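PDB 5TTX: hydrogenase 2 maturation peptidase from Thaumarchaeota archaeon SCGC AB-539-E09, which probably cleaves a short C-terminal peptide from the large-subunit precursor of a nickel-iron hydrogenase as a late step in its maturation. Local coordinates for residues D23-G26 against P27-D31; T53-T56 against D57-Y61; L89-D92 against I93-L96; E142-A145 against A146-A150. All coordinates share one frame; numbering follows the deposited sequence.

Contact 1 (D23-G26 against P27-D31); sequences DGFG and PRVVD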
ATOM      1  N   ASP A  23      -9.277 -49.418   4.549  1.00 30.12           N
ATOM      2  CA  ASP A  23      -9.090 -48.130   3.882  1.00 27.95           C
ATOM      3  C   ASP A  23      -9.987 -47.982   2.672  1.00 31.87           C
ATOM      4  O   ASP A  23     -10.091 -46.876   2.131  1.00 32.14           O
ATOM      5  CB  ASP A  23      -7.640 -47.930   3.442  1.00 31.31           C
ATOM      6  CG  ASP A  23      -7.287 -46.464   3.262  1.00 38.54           C
ATOM      7  OD1 ASP A  23      -7.708 -45.661   4.128  1.00 43.38           O
ATOM      8  OD2 ASP A  23      -6.576 -46.107   2.287  1.00 34.34           O
ATOM      9  N   GLY A  24     -10.606 -49.069   2.213  1.00 28.53           N
ATOM     10  CA  GLY A  24     -11.600 -48.964   1.170  1.00 23.55           C
ATOM     11  C   GLY A  24     -12.980 -48.544   1.637  1.00 27.44           C
ATOM     12  O   GLY A  24     -13.919 -48.595   0.845  1.00 30.10           O
ATOM     13  N   PHE A  25     -13.143 -48.124   2.898  1.00 26.72           N
ATOM     14  CA  PHE A  25     -14.442 -47.626   3.365  1.00 30.66           C
ATOM     15  C   PHE A  25     -15.045 -46.577   2.422  1.00 35.83           C
ATOM     16  O   PHE A  25     -16.190 -46.714   1.973  1.00 35.07           O
ATOM     17  CB  PHE A  25     -14.291 -47.053   4.776  1.00 22.21           C
ATOM     18  CG  PHE A  25     -15.429 -46.154   5.207  1.00 26.35           C
ATOM     19  CD1 PHE A  25     -15.285 -44.754   5.211  1.00 23.97           C
ATOM     20  CD2 PHE A  25     -16.633 -46.701   5.634  1.00 20.11           C
ATOM     21  CE1 PHE A  25     -16.346 -43.924   5.634  1.00 20.53           C
ATOM     22  CE2 PHE A  25     -17.696 -45.879   6.055  1.00 27.69           C
ATOM     23  CZ  PHE A  25     -17.563 -44.517   6.067  1.00 20.18           C
ATOM     24  N   GLY A  26     -14.299 -45.511   2.120  1.00 38.08           N
ATOM     25  CA  GLY A  26     -14.840 -44.414   1.335  1.00 29.48           C
ATOM     26  C   GLY A  26     -15.307 -44.828  -0.055  1.00 28.47           C
ATOM     27  O   GLY A  26     -16.453 -44.584  -0.442  1.00 29.85           O
ATOM     28  N   PRO A  27     -14.411 -45.434  -0.843  1.00 30.54           N
ATOM     29  CA  PRO A  27     -14.821 -45.927  -2.172  1.00 22.99           C
ATOM     30  C   PRO A  27     -15.959 -46.918  -2.117  1.00 32.93           C
ATOM     31  O   PRO A  27     -16.776 -46.966  -3.052  1.00 32.87           O
ATOM     32  CB  PRO A  27     -13.542 -46.582  -2.714  1.00 26.96           C
ATOM     33  CG  PRO A  27     -12.394 -45.802  -2.035  1.00 23.74           C
ATOM     34  CD  PRO A  27     -12.942 -45.450  -0.654  1.00 23.32           C
ATOM     35  N   ARG A  28     -16.039 -47.723  -1.052  1.00 30.89           N
ATOM     36  CA  ARG A  28     -17.126 -48.688  -0.957  1.00 33.62           C
ATOM     37  C   ARG A  28     -18.463 -48.004  -0.638  1.00 35.77           C
ATOM     38  O   ARG A  28     -19.514 -48.497  -1.052  1.00 35.21           O
ATOM     39  CB  ARG A  28     -16.778 -49.763   0.074  1.00 23.88           C
ATOM     40  CG  ARG A  28     -15.717 -50.794  -0.410  1.00 30.33           C
ATOM     41  CD  ARG A  28     -16.294 -51.817  -1.417  1.00 28.88           C
ATOM     42  NE  ARG A  28     -17.384 -52.544  -0.796  1.00 28.20           N
ATOM     43  CZ  ARG A  28     -17.238 -53.701  -0.154  1.00 31.73           C
ATOM     44  NH1 ARG A  28     -16.036 -54.286  -0.069  1.00 26.84           N
ATOM     45  NH2 ARG A  28     -18.293 -54.267   0.411  1.00 27.23           N
ATOM     46  N   VAL A  29     -18.447 -46.871   0.074  1.00 31.74           N
ATOM     47  CA  VAL A  29     -19.672 -46.093   0.234  1.00 30.91           C
ATOM     48  C   VAL A  29     -20.107 -45.528  -1.111  1.00 33.95           C
ATOM     49  O   VAL A  29     -21.294 -45.547  -1.456  1.00 42.96           O
ATOM     50  CB  VAL A  29     -19.494 -44.966   1.271  1.00 30.43           C
ATOM     51  CG1 VAL A  29     -20.734 -44.023   1.231  1.00 24.68           C
ATOM     52  CG2 VAL A  29     -19.287 -45.533   2.692  1.00 22.53           C
ATOM     53  N   VAL A  30     -19.156 -45.031  -1.900  1.00 32.44           N
ATOM     54  CA  VAL A  30     -19.502 -44.558  -3.239  1.00 34.33           C
ATOM     55  C   VAL A  30     -20.170 -45.665  -4.046  1.00 39.43           C
ATOM     56  O   VAL A  30     -21.149 -45.416  -4.759  1.00 40.98           O
ATOM     57  CB  VAL A  30     -18.254 -44.000  -3.945  1.00 32.19           C
ATOM     58  CG1 VAL A  30     -18.549 -43.693  -5.423  1.00 35.06           C
ATOM     59  CG2 VAL A  30     -17.797 -42.749  -3.213  1.00 31.51           C
ATOM     60  N   ASP A  31     -19.664 -46.909  -3.938  1.00 33.67           N
ATOM     61  CA  ASP A  31     -20.307 -48.031  -4.619  1.00 31.97           C
ATOM     62  C   ASP A  31     -21.767 -48.157  -4.209  1.00 35.06           C
ATOM     63  O   ASP A  31     -22.641 -48.352  -5.061  1.00 40.77           O
ATOM     64  CB  ASP A  31     -19.594 -49.351  -4.315  1.00 37.53           C
ATOM     65  CG  ASP A  31     -18.199 -49.421  -4.890  1.00 40.26           C
ATOM     66  OD1 ASP A  31     -17.787 -48.482  -5.611  1.00 44.29           O
ATOM     67  OD2 ASP A  31     -17.519 -50.433  -4.617  1.00 39.31           O
TER
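Gly-24 O is met by Arg-28 from the next turn: Arg-28 N donates to it at 3.0 Å, nearly along the C=O axis, and the aliphatic start of the same residue crowds it, Arg-28 CG lying 3.1 Å from Gly-24 O. Beyond CG the arginine chain bends twice and leads its guanidinium away from this carbonyl. Gly-24 is the N-cap, and the next two turn-closing bonds follow at once, Val-29 N to Phe-25 O at 3.0 Å and Val-30 N to Gly-26 O at 3.1 Å. Pro-27 fits in this first turn, where its lack of an N-H breaks none of these three bonds. The side-chain contact is a CH-pi pair. Val-29 CG2 sits over one face of the Phe-25 ring, displaced toward the rim, with Phe-25 CE2 3.7 Å from it. Phe-25 CG stands anti to its own N (chi1 163°) and Val-29 turns CG2 to the side of its backbone N, which lays the two side chains next to each other, pointing the same way. The helix belongs to the beta-alpha-beta unit of strand 10-15, helix 25-34 and strand 42-48. Phe-25 and Val-29 wedge between Leu-67 of strand 63-69 and helix 141-158, whereas Val-30 turns to Ala-44 of strand 42-48.

Contact 2 (T53-T56 against D57-Y61); sequences TVAT and DLEDY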
ATOM      1  N   THR A  53      -8.176 -32.490  -8.176  1.00 39.19           N
ATOM      2  CA  THR A  53      -7.801 -31.117  -8.485  1.00 53.66           C
ATOM      3  C   THR A  53      -8.893 -30.127  -8.059  1.00 62.23           C
ATOM      4  O   THR A  53     -10.091 -30.359  -8.268  1.00 62.22           O
ATOM      5  CB  THR A  53      -7.531 -30.971  -9.981  1.00 55.90           C
ATOM      6  OG1 THR A  53      -6.603 -31.976 -10.395  1.00 65.59           O
ATOM      7  CG2 THR A  53      -6.955 -29.584 -10.311  1.00 49.03           C
ATOM      8  N   VAL A  54      -8.465 -29.014  -7.463  1.00 60.73           N
ATOM      9  CA  VAL A  54      -9.385 -27.945  -7.083  1.00 59.28           C
ATOM     10  C   VAL A  54      -9.809 -27.138  -8.309  1.00 58.69           C
ATOM     11  O   VAL A  54     -11.005 -27.008  -8.604  1.00 64.92           O
ATOM     12  CB  VAL A  54      -8.748 -27.048  -5.999  1.00 58.39           C
ATOM     13  CG1 VAL A  54      -9.641 -25.839  -5.677  1.00 46.74           C
ATOM     14  CG2 VAL A  54      -8.476 -27.862  -4.732  1.00 57.85           C
ATOM     15  N   ALA A  55      -8.841 -26.587  -9.043  1.00 55.71           N
ATOM     16  CA  ALA A  55      -9.173 -25.843 -10.254  1.00 65.17           C
ATOM     17  C   ALA A  55      -9.818 -26.759 -11.297  1.00 76.56           C
ATOM     18  O   ALA A  55      -9.379 -27.896 -11.514  1.00 74.22           O
ATOM     19  CB  ALA A  55      -7.922 -25.174 -10.827  1.00 56.08           C
ATOM     20  N   THR A  56     -10.888 -26.262 -11.926  1.00 81.32           N
ATOM     21  CA  THR A  56     -11.624 -26.923 -13.006  1.00 84.17           C
ATOM     22  C   THR A  56     -12.296 -28.228 -12.580  1.00 76.10           C
ATOM     23  O   THR A  56     -12.723 -29.007 -13.444  1.00 84.07           O
ATOM     24  CB  THR A  56     -10.730 -27.205 -14.228  1.00 85.91           C
ATOM     25  OG1 THR A  56      -9.802 -28.253 -13.912  1.00 87.09           O
ATOM     26  CG2 THR A  56      -9.965 -25.956 -14.660  1.00 85.39           C
ATOM     27  N   ASP A  57     -12.398 -28.503 -11.281  1.00 60.66           N
ATOM     28  CA  ASP A  57     -13.025 -29.745 -10.838  1.00 51.89           C
ATOM     29  C   ASP A  57     -13.741 -29.522  -9.513  1.00 38.77           C
ATOM     30  O   ASP A  57     -14.959 -29.351  -9.489  1.00 46.98           O
ATOM     31  CB  ASP A  57     -11.990 -30.876 -10.718  1.00 45.75           C
ATOM     32  CG  ASP A  57     -12.623 -32.234 -10.438  1.00 49.64           C
ATOM     33  OD1 ASP A  57     -13.857 -32.344 -10.522  1.00 56.31           O
ATOM     34  OD2 ASP A  57     -11.888 -33.203 -10.128  1.00 62.13           O
ATOM     35  N   LEU A  58     -12.996 -29.495  -8.409  1.00 38.49           N
ATOM     36  CA  LEU A  58     -13.631 -29.373  -7.096  1.00 40.12           C
ATOM     37  C   LEU A  58     -14.383 -28.051  -6.955  1.00 38.51           C
ATOM     38  O   LEU A  58     -15.469 -27.998  -6.359  1.00 39.06           O
ATOM     39  CB  LEU A  58     -12.579 -29.525  -6.001  1.00 36.64           C
ATOM     40  CG  LEU A  58     -13.055 -29.681  -4.566  1.00 41.85           C
ATOM     41  CD1 LEU A  58     -14.061 -30.809  -4.418  1.00 40.59           C
ATOM     42  CD2 LEU A  58     -11.854 -29.950  -3.719  1.00 47.73           C
ATOM     43  N   GLU A  59     -13.844 -26.978  -7.527  1.00 41.47           N
ATOM     44  CA  GLU A  59     -14.490 -25.680  -7.401  1.00 44.85           C
ATOM     45  C   GLU A  59     -15.844 -25.618  -8.105  1.00 53.57           C
ATOM     46  O   GLU A  59     -16.624 -24.702  -7.827  1.00 58.24           O
ATOM     47  CB  GLU A  59     -13.570 -24.585  -7.944  1.00 40.44           C
ATOM     48  CG  GLU A  59     -13.455 -24.567  -9.445  1.00 51.40           C
ATOM     49  CD  GLU A  59     -12.507 -23.485  -9.933  1.00 66.84           C
ATOM     50  OE1 GLU A  59     -12.165 -22.580  -9.133  1.00 71.92           O
ATOM     51  OE2 GLU A  59     -12.102 -23.535 -11.113  1.00 74.41           O
ATOM     52  N   ASP A  60     -16.158 -26.563  -8.983  1.00 46.55           N
ATOM     53  CA  ASP A  60     -17.462 -26.526  -9.631  1.00 42.88           C
ATOM     54  C   ASP A  60     -18.576 -27.110  -8.777  1.00 43.04           C
ATOM     55  O   ASP A  60     -19.719 -27.136  -9.228  1.00 50.39           O
ATOM     56  CB  ASP A  60     -17.402 -27.253 -10.971  1.00 51.08           C
ATOM     57  CG  ASP A  60     -16.394 -26.627 -11.923  1.00 64.88           C
ATOM     58  OD1 ASP A  60     -16.092 -25.416 -11.765  1.00 61.21           O
ATOM     59  OD2 ASP A  60     -15.901 -27.349 -12.823  1.00 73.02           O
ATOM     60  N   TYR A  61     -18.285 -27.572  -7.568  1.00 37.02           N
ATOM     61  CA  TYR A  61     -19.320 -28.023  -6.652  1.00 36.76           C
ATOM     62  C   TYR A  61     -19.613 -26.941  -5.630  1.00 40.29           C
ATOM     63  O   TYR A  61     -18.745 -26.139  -5.283  1.00 46.55           O
ATOM     64  CB  TYR A  61     -18.912 -29.309  -5.925  1.00 34.03           C
ATOM     65  CG  TYR A  61     -18.669 -30.429  -6.883  1.00 37.48           C
ATOM     66  CD1 TYR A  61     -19.712 -31.257  -7.287  1.00 41.60           C
ATOM     67  CD2 TYR A  61     -17.407 -30.640  -7.424  1.00 35.44           C
ATOM     68  CE1 TYR A  61     -19.501 -32.281  -8.202  1.00 43.44           C
ATOM     69  CE2 TYR A  61     -17.186 -31.668  -8.324  1.00 47.82           C
ATOM     70  CZ  TYR A  61     -18.238 -32.480  -8.709  1.00 36.76           C
ATOM     71  OH  TYR A  61     -18.026 -33.485  -9.609  1.00 48.62           O
TER
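Glu-59 OE2 accepts Thr-56 N at 3.1 Å in an almost straight bond (N-H...O 174°), the amide meeting the oxygen from above the carboxylate plane. To reach back, the glutamate sets CG between its backbone N and carbonyl carbon; this chi1 of 73° puts CG 3.6 Å from Val-54 O, and the extended chain beyond it carries OE2 to the amide. The backbone closes two wide turns, each bond joining residues five apart: Leu-58 N to Thr-53 O and Glu-59 N to Val-54 O, both 3.0 Å. A weaker bond from Asp-57 N (3.4 Å) gives Val-54 O a second donor. Asp-57 presses its CB to 3.1 Å from Thr-53 O, while its carboxylate goes to a salt bridge with Arg-45. Packing between side chains is light, with Val-54 CG2 and Leu-58 CD2 touching at 4.1 Å where the two chains cross obliquely; both also pack on Leu-101 of the second subunit. Glu-103 of that subunit binds Val-54 N and Ala-55 N, filling the start of the helix where amides lack partners in a preceding turn. The i to i+5 bonds define a pi-type turn, which runs directly into the type I beta turn Leu-58 to Tyr-61 that precedes strand 63-69.

Contact 3 (L89-D92 against I93-L96); sequences LDED and ISQL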
ATOM      1  N   LEU A  89     -11.502 -20.297   7.333  1.00 40.42           N
ATOM      2  CA  LEU A  89     -10.098 -20.580   7.064  1.00 40.46           C
ATOM      3  C   LEU A  89      -9.465 -19.522   6.158  1.00 45.64           C
ATOM      4  O   LEU A  89      -8.312 -19.134   6.384  1.00 46.51           O
ATOM      5  CB  LEU A  89      -9.959 -21.972   6.462  1.00 39.98           C
ATOM      6  CG  LEU A  89      -8.586 -22.383   5.932  1.00 45.19           C
ATOM      7  CD1 LEU A  89      -7.541 -22.396   7.045  1.00 38.61           C
ATOM      8  CD2 LEU A  89      -8.681 -23.750   5.235  1.00 31.88           C
ATOM      9  N   ASP A  90     -10.194 -19.035   5.139  1.00 46.05           N
ATOM     10  CA  ASP A  90      -9.720 -17.887   4.359  1.00 54.12           C
ATOM     11  C   ASP A  90      -9.338 -16.735   5.271  1.00 56.56           C
ATOM     12  O   ASP A  90      -8.230 -16.185   5.183  1.00 57.95           O
ATOM     13  CB  ASP A  90     -10.792 -17.385   3.391  1.00 64.57           C
ATOM     14  CG  ASP A  90     -11.214 -18.421   2.385  1.00 83.48           C
ATOM     15  OD1 ASP A  90     -10.820 -19.589   2.545  1.00 92.18           O
ATOM     16  OD2 ASP A  90     -11.946 -18.065   1.433  1.00 87.61           O
ATOM     17  N   GLU A  91     -10.269 -16.341   6.137  1.00 54.36           N
ATOM     18  CA  GLU A  91     -10.034 -15.208   7.015  1.00 53.45           C
ATOM     19  C   GLU A  91      -8.766 -15.399   7.824  1.00 56.36           C
ATOM     20  O   GLU A  91      -7.962 -14.462   7.958  1.00 56.80           O
ATOM     21  CB  GLU A  91     -11.235 -14.999   7.929  1.00 49.16           C
ATOM     22  CG  GLU A  91     -12.348 -14.258   7.259  1.00 51.31           C
ATOM     23  CD  GLU A  91     -11.889 -12.940   6.654  1.00 59.75           C
ATOM     24  OE1 GLU A  91     -11.748 -12.885   5.417  1.00 64.30           O
ATOM     25  OE2 GLU A  91     -11.656 -11.962   7.403  1.00 63.71           O
ATOM     26  N   ASP A  92      -8.556 -16.610   8.353  1.00 42.09           N
ATOM     27  CA  ASP A  92      -7.343 -16.857   9.125  1.00 47.12           C
ATOM     28  C   ASP A  92      -6.102 -16.696   8.266  1.00 49.40           C
ATOM     29  O   ASP A  92      -5.065 -16.235   8.757  1.00 59.95           O
ATOM     30  CB  ASP A  92      -7.386 -18.248   9.760  1.00 45.67           C
ATOM     31  CG  ASP A  92      -8.533 -18.398  10.728  1.00 51.31           C
ATOM     32  OD1 ASP A  92      -8.991 -17.365  11.243  1.00 64.29           O
ATOM     33  OD2 ASP A  92      -8.996 -19.534  10.974  1.00 63.06           O
ATOM     34  N   ILE A  93      -6.183 -17.058   6.985  1.00 47.28           N
ATOM     35  CA  ILE A  93      -5.041 -16.884   6.094  1.00 44.60           C
ATOM     36  C   ILE A  93      -4.780 -15.400   5.832  1.00 51.94           C
ATOM     37  O   ILE A  93      -3.629 -14.952   5.845  1.00 62.33           O
ATOM     38  CB  ILE A  93      -5.273 -17.675   4.798  1.00 43.51           C
ATOM     39  CG1 ILE A  93      -5.284 -19.172   5.106  1.00 41.96           C
ATOM     40  CG2 ILE A  93      -4.188 -17.372   3.762  1.00 38.41           C
ATOM     41  CD1 ILE A  93      -5.599 -20.008   3.909  1.00 44.12           C
ATOM     42  N   SER A  94      -5.840 -14.609   5.615  1.00 55.80           N
ATOM     43  CA  SER A  94      -5.686 -13.155   5.517  1.00 50.06           C
ATOM     44  C   SER A  94      -5.051 -12.577   6.772  1.00 52.21           C
ATOM     45  O   SER A  94      -4.166 -11.703   6.695  1.00 53.15           O
ATOM     46  CB  SER A  94      -7.033 -12.483   5.283  1.00 53.10           C
ATOM     47  OG  SER A  94      -7.683 -13.004   4.140  1.00 63.39           O
ATOM     48  N   GLN A  95      -5.491 -13.036   7.939  1.00 46.37           N
ATOM     49  CA  GLN A  95      -4.884 -12.541   9.166  1.00 51.02           C
ATOM     50  C   GLN A  95      -3.407 -12.893   9.210  1.00 60.59           C
ATOM     51  O   GLN A  95      -2.579 -12.090   9.658  1.00 60.15           O
ATOM     52  CB  GLN A  95      -5.612 -13.102  10.382  1.00 47.76           C
ATOM     53  CG  GLN A  95      -7.032 -12.573  10.556  1.00 50.90           C
ATOM     54  CD  GLN A  95      -7.746 -13.249  11.708  1.00 72.44           C
ATOM     55  OE1 GLN A  95      -7.592 -12.847  12.858  1.00 79.53           O
ATOM     56  NE2 GLN A  95      -8.522 -14.294  11.408  1.00 80.48           N
ATOM     57  N   LEU A  96      -3.058 -14.084   8.721  1.00 58.58           N
ATOM     58  CA  LEU A  96      -1.659 -14.473   8.628  1.00 47.98           C
ATOM     59  C   LEU A  96      -0.922 -13.629   7.593  1.00 49.03           C
ATOM     60  O   LEU A  96       0.234 -13.236   7.808  1.00 45.05           O
ATOM     61  CB  LEU A  96      -1.582 -15.963   8.277  1.00 58.83           C
ATOM     62  CG  LEU A  96      -0.569 -16.859   8.989  1.00 59.95           C
ATOM     63  CD1 LEU A  96      -0.535 -16.564  10.470  1.00 61.88           C
ATOM     64  CD2 LEU A  96      -0.909 -18.317   8.761  1.00 54.44           C
TER
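Gln-95 and Asp-92 meet in a contact within one helix, between successive turns of helix 86-98, which lies beside helix 107-116 and against the second subunit. Glu-91 O takes Gln-95 N at 2.9 Å, and a weak second bond comes from Gln-95 NE2 at 3.5 Å. The same amide nitrogen stands 3.1 Å from Asp-92 OD1, but at an angle too poor for a bond; the carboxylate and amide planes are turned 49° apart although the two chains run alongside each other. The other end of the amide is committed, Gln-95 OE1 bonding Ser-82 OG of the second subunit. With a leucine here, that serine would probably lose its partner across the interface and Glu-91 O its weak side-chain bond. Asp-90 O is gripped by Ser-94 N (2.9 Å) and, weakly, by Ser-94 OG at 3.4 Å, since the hydroxyl lies anti to its own carbonyl carbon (chi1 -56°) and beside the backbone N. On the apolar side Leu-89 CG meets Ile-93 CD1 at 4.3 Å; Ile-93 goes on to Leu-109 and Phe-112, and Leu-89 to Ile-116 of the same chain and to Leu-89 of the second subunit. Two turns of alpha-helix thus give an apolar ridge to the helix pair 86-98/107-116, and their glutamine to the subunit interface.

Contact 4 (E142-A145 against A146-A150); sequences EVEA and ATHAA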
ATOM      1  N   GLU A 142     -17.156 -55.020  10.545  1.00 31.17           N
ATOM      2  CA  GLU A 142     -17.552 -53.748  11.137  1.00 28.22           C
ATOM      3  C   GLU A 142     -17.616 -52.645  10.095  1.00 27.99           C
ATOM      4  O   GLU A 142     -18.580 -51.872  10.055  1.00 35.07           O
ATOM      5  CB  GLU A 142     -16.592 -53.346  12.257  1.00 25.16           C
ATOM      6  CG  GLU A 142     -16.648 -54.277  13.444  1.00 26.99           C
ATOM      7  CD  GLU A 142     -15.522 -55.311  13.396  1.00 40.00           C
ATOM      8  OE1 GLU A 142     -14.943 -55.597  14.470  1.00 37.36           O
ATOM      9  OE2 GLU A 142     -15.216 -55.831  12.283  1.00 29.77           O
ATOM     10  N   VAL A 143     -16.604 -52.556   9.240  1.00 25.90           N
ATOM     11  CA  VAL A 143     -16.550 -51.402   8.359  1.00 30.94           C
ATOM     12  C   VAL A 143     -17.517 -51.575   7.207  1.00 35.06           C
ATOM     13  O   VAL A 143     -18.114 -50.596   6.734  1.00 36.99           O
ATOM     14  CB  VAL A 143     -15.109 -51.151   7.894  1.00 24.85           C
ATOM     15  CG1 VAL A 143     -15.070 -50.086   6.800  1.00 24.71           C
ATOM     16  CG2 VAL A 143     -14.230 -50.746   9.104  1.00 21.63           C
ATOM     17  N   GLU A 144     -17.745 -52.811   6.786  1.00 30.35           N
ATOM     18  CA  GLU A 144     -18.843 -53.074   5.877  1.00 27.45           C
ATOM     19  C   GLU A 144     -20.159 -52.568   6.450  1.00 31.56           C
ATOM     20  O   GLU A 144     -20.947 -51.929   5.744  1.00 38.35           O
ATOM     21  CB  GLU A 144     -18.954 -54.565   5.567  1.00 34.86           C
ATOM     22  CG  GLU A 144     -20.361 -54.900   5.029  1.00 46.80           C
ATOM     23  CD  GLU A 144     -20.367 -55.779   3.800  1.00 65.87           C
ATOM     24  OE1 GLU A 144     -19.441 -56.610   3.628  1.00 60.87           O
ATOM     25  OE2 GLU A 144     -21.329 -55.642   3.009  1.00 83.89           O
ATOM     26  N   ALA A 145     -20.447 -52.888   7.716  1.00 29.06           N
ATOM     27  CA  ALA A 145     -21.704 -52.409   8.273  1.00 35.17           C
ATOM     28  C   ALA A 145     -21.699 -50.887   8.367  1.00 38.06           C
ATOM     29  O   ALA A 145     -22.750 -50.245   8.202  1.00 37.78           O
ATOM     30  CB  ALA A 145     -21.981 -53.058   9.628  1.00 28.68           C
ATOM     31  N   ALA A 146     -20.518 -50.294   8.544  1.00 35.03           N
ATOM     32  CA  ALA A 146     -20.439 -48.851   8.668  1.00 28.09           C
ATOM     33  C   ALA A 146     -20.713 -48.166   7.343  1.00 36.29           C
ATOM     34  O   ALA A 146     -21.147 -47.001   7.334  1.00 37.40           O
ATOM     35  CB  ALA A 146     -19.072 -48.433   9.216  1.00 21.08           C
ATOM     36  N   THR A 147     -20.456 -48.853   6.218  1.00 29.17           N
ATOM     37  CA  THR A 147     -20.762 -48.254   4.924  1.00 29.50           C
ATOM     38  C   THR A 147     -22.251 -47.942   4.816  1.00 35.11           C
ATOM     39  O   THR A 147     -22.635 -46.887   4.302  1.00 34.14           O
ATOM     40  CB  THR A 147     -20.328 -49.158   3.767  1.00 32.72           C
ATOM     41  OG1 THR A 147     -20.974 -50.431   3.856  1.00 33.30           O
ATOM     42  CG2 THR A 147     -18.821 -49.339   3.755  1.00 29.30           C
ATOM     43  N   HIS A 148     -23.105 -48.824   5.337  1.00 27.90           N
ATOM     44  CA  HIS A 148     -24.539 -48.569   5.256  1.00 33.44           C
ATOM     45  C   HIS A 148     -24.934 -47.413   6.158  1.00 37.50           C
ATOM     46  O   HIS A 148     -25.795 -46.607   5.796  1.00 37.58           O
ATOM     47  CB  HIS A 148     -25.326 -49.842   5.596  1.00 29.52           C
ATOM     48  CG  HIS A 148     -25.004 -50.969   4.676  1.00 42.46           C
ATOM     49  ND1 HIS A 148     -25.524 -51.055   3.402  1.00 44.42           N
ATOM     50  CD2 HIS A 148     -24.148 -52.006   4.805  1.00 38.31           C
ATOM     51  CE1 HIS A 148     -25.017 -52.111   2.795  1.00 41.47           C
ATOM     52  NE2 HIS A 148     -24.190 -52.712   3.628  1.00 43.96           N
ATOM     53  N   ALA A 149     -24.302 -47.311   7.329  1.00 34.57           N
ATOM     54  CA  ALA A 149     -24.546 -46.177   8.213  1.00 29.24           C
ATOM     55  C   ALA A 149     -24.071 -44.873   7.574  1.00 29.35           C
ATOM     56  O   ALA A 149     -24.753 -43.841   7.658  1.00 40.82           O
ATOM     57  CB  ALA A 149     -23.844 -46.403   9.552  1.00 28.65           C
ATOM     58  N   ALA A 150     -22.909 -44.906   6.925  1.00 25.18           N
ATOM     59  CA  ALA A 150     -22.414 -43.711   6.269  1.00 34.12           C
ATOM     60  C   ALA A 150     -23.361 -43.292   5.163  1.00 34.39           C
ATOM     61  O   ALA A 150     -23.602 -42.096   4.966  1.00 37.02           O
ATOM     62  CB  ALA A 150     -21.000 -43.947   5.728  1.00 28.29           C
TER
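Thr-147 turns its hydroxyl back over the preceding turn, OG1 set between its backbone N and carbonyl carbon (chi1 59°) and directed at Glu-144 O. The bond to that carbonyl is modelled at 2.4 Å from OG1, very short, and its exact length is doubtful. The same rotation carries CG2 to the side of the backbone N, where it lies 3.3 Å from Val-143 O, the acceptor of Thr-147 N at 3.0 Å. A valine in its place would probably deprive Glu-144 O of the hydroxyl, leaving from this residue just the weak bond of its backbone N. His-148 takes a different rotation, CG anti to the carbonyl carbon (chi1 -59°), and its CD2 comes 3.3 Å from Glu-144 O, while Ala-145 O is near the ring plane at an edge. Glu-144, with CG anti to its N and a bend at the next bond, runs alongside the histidine: carboxylate and ring are nearly coplanar, yet Glu-144 OE2 and His-148 NE2 stay 4.1 Å apart, beyond salt-bridge contact. Ala-146 and Val-143 reach Cys-128 of strand 122-128, and Thr-147 packs on Leu-32. This is an amphipathic alpha-helix, the C-terminal one, laid against the sheet and helix 25-34, with a threonine hydroxyl returned to the backbone one turn earlier.

From the N terminus the four contacts follow in series, none nested in or crossing another, and each closes about one turn rather than a long loop. Contact 1 forms the start of helix 25-34, between strands 10-15 and 42-48; contact 2 makes the short helix between strands 42-48 and 63-69. Contact 3 lies on helix 86-98, its centre about 22 Å from the centre of the chain, and contact 4 near the start of helix 141-158. Contacts 1 and 4 touch, their centres 9 Å apart, joining the first and last helices of this series. Contacts 2 and 3, about 10 Å apart at their nearest atoms, both meet the second subunit. Contacts 3 and 4 lie on opposite sides of the chain's centre.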